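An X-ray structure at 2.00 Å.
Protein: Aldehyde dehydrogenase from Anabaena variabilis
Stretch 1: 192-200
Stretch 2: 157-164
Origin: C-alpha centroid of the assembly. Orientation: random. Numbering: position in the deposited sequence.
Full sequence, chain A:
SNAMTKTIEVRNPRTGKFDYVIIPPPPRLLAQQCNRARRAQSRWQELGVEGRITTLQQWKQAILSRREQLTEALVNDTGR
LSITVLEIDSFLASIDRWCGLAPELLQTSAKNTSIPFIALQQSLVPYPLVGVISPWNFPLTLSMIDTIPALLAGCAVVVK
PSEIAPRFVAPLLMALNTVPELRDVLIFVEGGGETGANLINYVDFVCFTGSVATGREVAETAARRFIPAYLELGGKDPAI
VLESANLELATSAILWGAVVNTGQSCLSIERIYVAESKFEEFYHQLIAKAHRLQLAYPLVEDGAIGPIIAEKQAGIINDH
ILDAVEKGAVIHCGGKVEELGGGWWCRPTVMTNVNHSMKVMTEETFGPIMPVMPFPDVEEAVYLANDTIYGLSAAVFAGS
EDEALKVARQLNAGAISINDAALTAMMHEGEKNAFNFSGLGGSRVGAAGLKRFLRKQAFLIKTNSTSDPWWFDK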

# COMPACT_ATOMS: atom_id res chain seq x y z
N GLY A 192 9.91 -0.41 24.89
CA GLY A 192 9.10 -1.57 24.57
C GLY A 192 7.93 -1.23 23.71
O GLY A 192 7.92 -0.22 23.04
N GLY A 193 6.91 -2.08 23.78
CA GLY A 193 5.74 -1.95 22.95
C GLY A 193 5.03 -0.63 23.09
O GLY A 193 4.53 -0.10 22.10
N GLU A 194 4.97 -0.09 24.29
CA GLU A 194 4.29 1.18 24.52
C GLU A 194 4.99 2.30 23.79
O GLU A 194 4.35 3.16 23.25
CB GLU A 194 4.21 1.53 26.01
CG GLU A 194 3.52 2.89 26.29
CD GLU A 194 2.01 2.94 25.94
OE1 GLU A 194 1.41 1.92 25.51
OE2 GLU A 194 1.38 4.01 26.12
N THR A 195 6.32 2.30 23.77
CA THR A 195 7.03 3.34 23.02
C THR A 195 6.77 3.23 21.52
O THR A 195 6.65 4.22 20.82
CB THR A 195 8.52 3.24 23.30
OG1 THR A 195 8.71 3.41 24.68
CG2 THR A 195 9.29 4.32 22.54
N GLY A 196 6.69 2.00 21.04
CA GLY A 196 6.31 1.73 19.65
C GLY A 196 4.94 2.28 19.31
O GLY A 196 4.73 2.96 18.27
N ALA A 197 3.97 1.98 20.16
CA ALA A 197 2.64 2.54 19.99
C ALA A 197 2.67 4.05 19.96
O ALA A 197 2.02 4.66 19.08
CB ALA A 197 1.69 2.03 21.09
N ASN A 198 3.39 4.68 20.89
CA ASN A 198 3.52 6.14 20.89
C ASN A 198 4.10 6.73 19.58
O ASN A 198 3.60 7.71 19.05
CB ASN A 198 4.33 6.65 22.07
CG ASN A 198 3.59 6.50 23.39
OD1 ASN A 198 2.36 6.42 23.43
ND2 ASN A 198 4.35 6.43 24.49
N LEU A 199 5.16 6.12 19.07
CA LEU A 199 5.79 6.55 17.83
C LEU A 199 4.87 6.59 16.67
O LEU A 199 5.01 7.46 15.83
CB LEU A 199 6.96 5.59 17.51
CG LEU A 199 7.82 5.90 16.31
CD1 LEU A 199 8.49 7.25 16.55
CD2 LEU A 199 8.83 4.77 16.17
N ILE A 200 3.95 5.63 16.58
CA ILE A 200 3.00 5.62 15.46
C ILE A 200 2.18 6.91 15.41
O ILE A 200 1.77 7.37 14.30
CB ILE A 200 2.09 4.38 15.54
CG1 ILE A 200 2.93 3.11 15.33
CG2 ILE A 200 0.95 4.46 14.56
CD1 ILE A 200 2.22 1.83 15.73
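Stretch 2, residues 157-164: VVVKPSEI

Stretch 2 opens in a β-strand that begins earlier in the chain; phi/psi pairs such as -103/119 at Val158 and -109/126 at Val159 place it in the extended region. From Ser162 to Ile164 the chain runs on as a loop, with Glu163 at -61/-20. The strand lies along the helix that begins at Gly193, and the two N-to-C directions make an angle of 160° (signed crossing angle -160°), so the pair is close to antiparallel. Their axes approach to 9.2 Å. The register of nearest CA atoms confirms the opposed running: Leu199 CA lies 8.3 Å from Val158 CA, Gly196 CA 6.7 Å from Lys160 CA, and Gly192 CA 5.2 Å from Glu163 CA. The backbones therefore converge toward the start of the helix.

Lys160 covers the most surface, with 85 Å² of the residue masked by stretch 1. Its CA-to-CB bond points toward the helix, and chi1 is t at -164°, while chi2 (-142°) and chi4 (91°) fall between wells. The aliphatic part of the chain packs along the first turn: Lys160 CD is 3.6 Å from Gly196 N and 3.9 Å from Thr195 CG2. The lack of a side chain at Gly196 matters here, since an ideal CB would stand only 3.4 Å from Lys160 CE. At the end of the chain, Lys160 NZ comes within 3.5 Å of Gly192 O, but this is a contact without a hydrogen bond; the ammonium group instead donates to Pro161 O at 3.0 Å. Gly192 O is the acceptor for Gly196 N, at 3.2 Å, within the helix's own first turn.

Leu199, with 65 Å² covered, anchors the other end. Its CA-to-CB bond points toward the strand, and its t, p rotamer brings Leu199 CD1 to 3.7 Å from Val158 CG1, an apolar contact between two buried residues. Leu199 CD2 also reaches to 4.3 Å from Lys160 CB. Val159, between these two strand residues, points its CA-to-CB bond away, as the alternation of a β-strand requires.

Gly192, the N-cap residue, has 56 Å² covered. The CA-to-CB bond of Glu163 points toward stretch 1, and with chi1 p (75°) and chi2 m (-81°) Glu163 OE1 lies 3.2 Å from Gly192 CA. An ideal CB on Gly192 would lie a tight 3.4 Å from Glu163 CD. With no hydrogen bond between the stretches, the 312 Å² buried in total reflects close packing.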

# COMPACT_ATOMS: atom_id res chain seq x y z
N VAL A 157 14.18 8.92 9.54
CA VAL A 157 13.71 7.66 10.04
C VAL A 157 13.95 7.60 11.54
O VAL A 157 15.08 7.89 12.00
CB VAL A 157 14.44 6.48 9.38
CG1 VAL A 157 13.87 5.17 9.87
CG2 VAL A 157 14.40 6.56 7.85
N VAL A 158 12.90 7.27 12.30
CA VAL A 158 13.02 6.94 13.74
C VAL A 158 12.93 5.43 13.93
O VAL A 158 11.96 4.81 13.54
CB VAL A 158 11.91 7.60 14.58
CG1 VAL A 158 12.14 7.33 16.05
CG2 VAL A 158 11.97 9.09 14.41
N VAL A 159 13.97 4.83 14.47
CA VAL A 159 14.05 3.43 14.62
C VAL A 159 13.94 3.05 16.09
O VAL A 159 14.70 3.55 16.91
CB VAL A 159 15.44 2.90 14.09
CG1 VAL A 159 15.57 1.38 14.27
CG2 VAL A 159 15.63 3.30 12.66
N LYS A 160 13.01 2.16 16.39
CA LYS A 160 12.75 1.63 17.74
C LYS A 160 12.93 0.12 17.73
O LYS A 160 12.00 -0.64 17.45
CB LYS A 160 11.32 1.99 18.29
CG LYS A 160 11.34 1.76 19.80
CD LYS A 160 10.11 1.18 20.45
CE LYS A 160 9.71 -0.18 19.92
NZ LYS A 160 10.35 -1.19 20.71
N PRO A 161 14.14 -0.32 18.01
CA PRO A 161 14.36 -1.77 18.13
C PRO A 161 13.72 -2.35 19.39
O PRO A 161 13.30 -1.60 20.24
CB PRO A 161 15.89 -1.92 18.16
CG PRO A 161 16.45 -0.55 17.95
CD PRO A 161 15.36 0.44 18.31
N SER A 162 13.58 -3.66 19.45
CA SER A 162 12.97 -4.36 20.58
C SER A 162 13.83 -4.14 21.78
O SER A 162 15.06 -4.21 21.69
CB SER A 162 12.93 -5.88 20.33
OG SER A 162 12.54 -6.63 21.50
N GLU A 163 13.16 -3.90 22.89
CA GLU A 163 13.76 -3.83 24.19
C GLU A 163 14.44 -5.12 24.60
O GLU A 163 15.29 -5.10 25.50
CB GLU A 163 12.68 -3.45 25.22
CG GLU A 163 11.70 -4.55 25.61
CD GLU A 163 10.54 -4.80 24.64
OE1 GLU A 163 10.44 -4.25 23.51
OE2 GLU A 163 9.72 -5.64 25.02
N ILE A 164 14.09 -6.23 23.96
CA ILE A 164 14.76 -7.53 24.23
C ILE A 164 16.21 -7.58 23.70
O ILE A 164 17.01 -8.33 24.22
CB ILE A 164 13.93 -8.70 23.65
CG1 ILE A 164 12.49 -8.72 24.21
CG2 ILE A 164 14.62 -10.01 23.89
CD1 ILE A 164 12.37 -8.87 25.70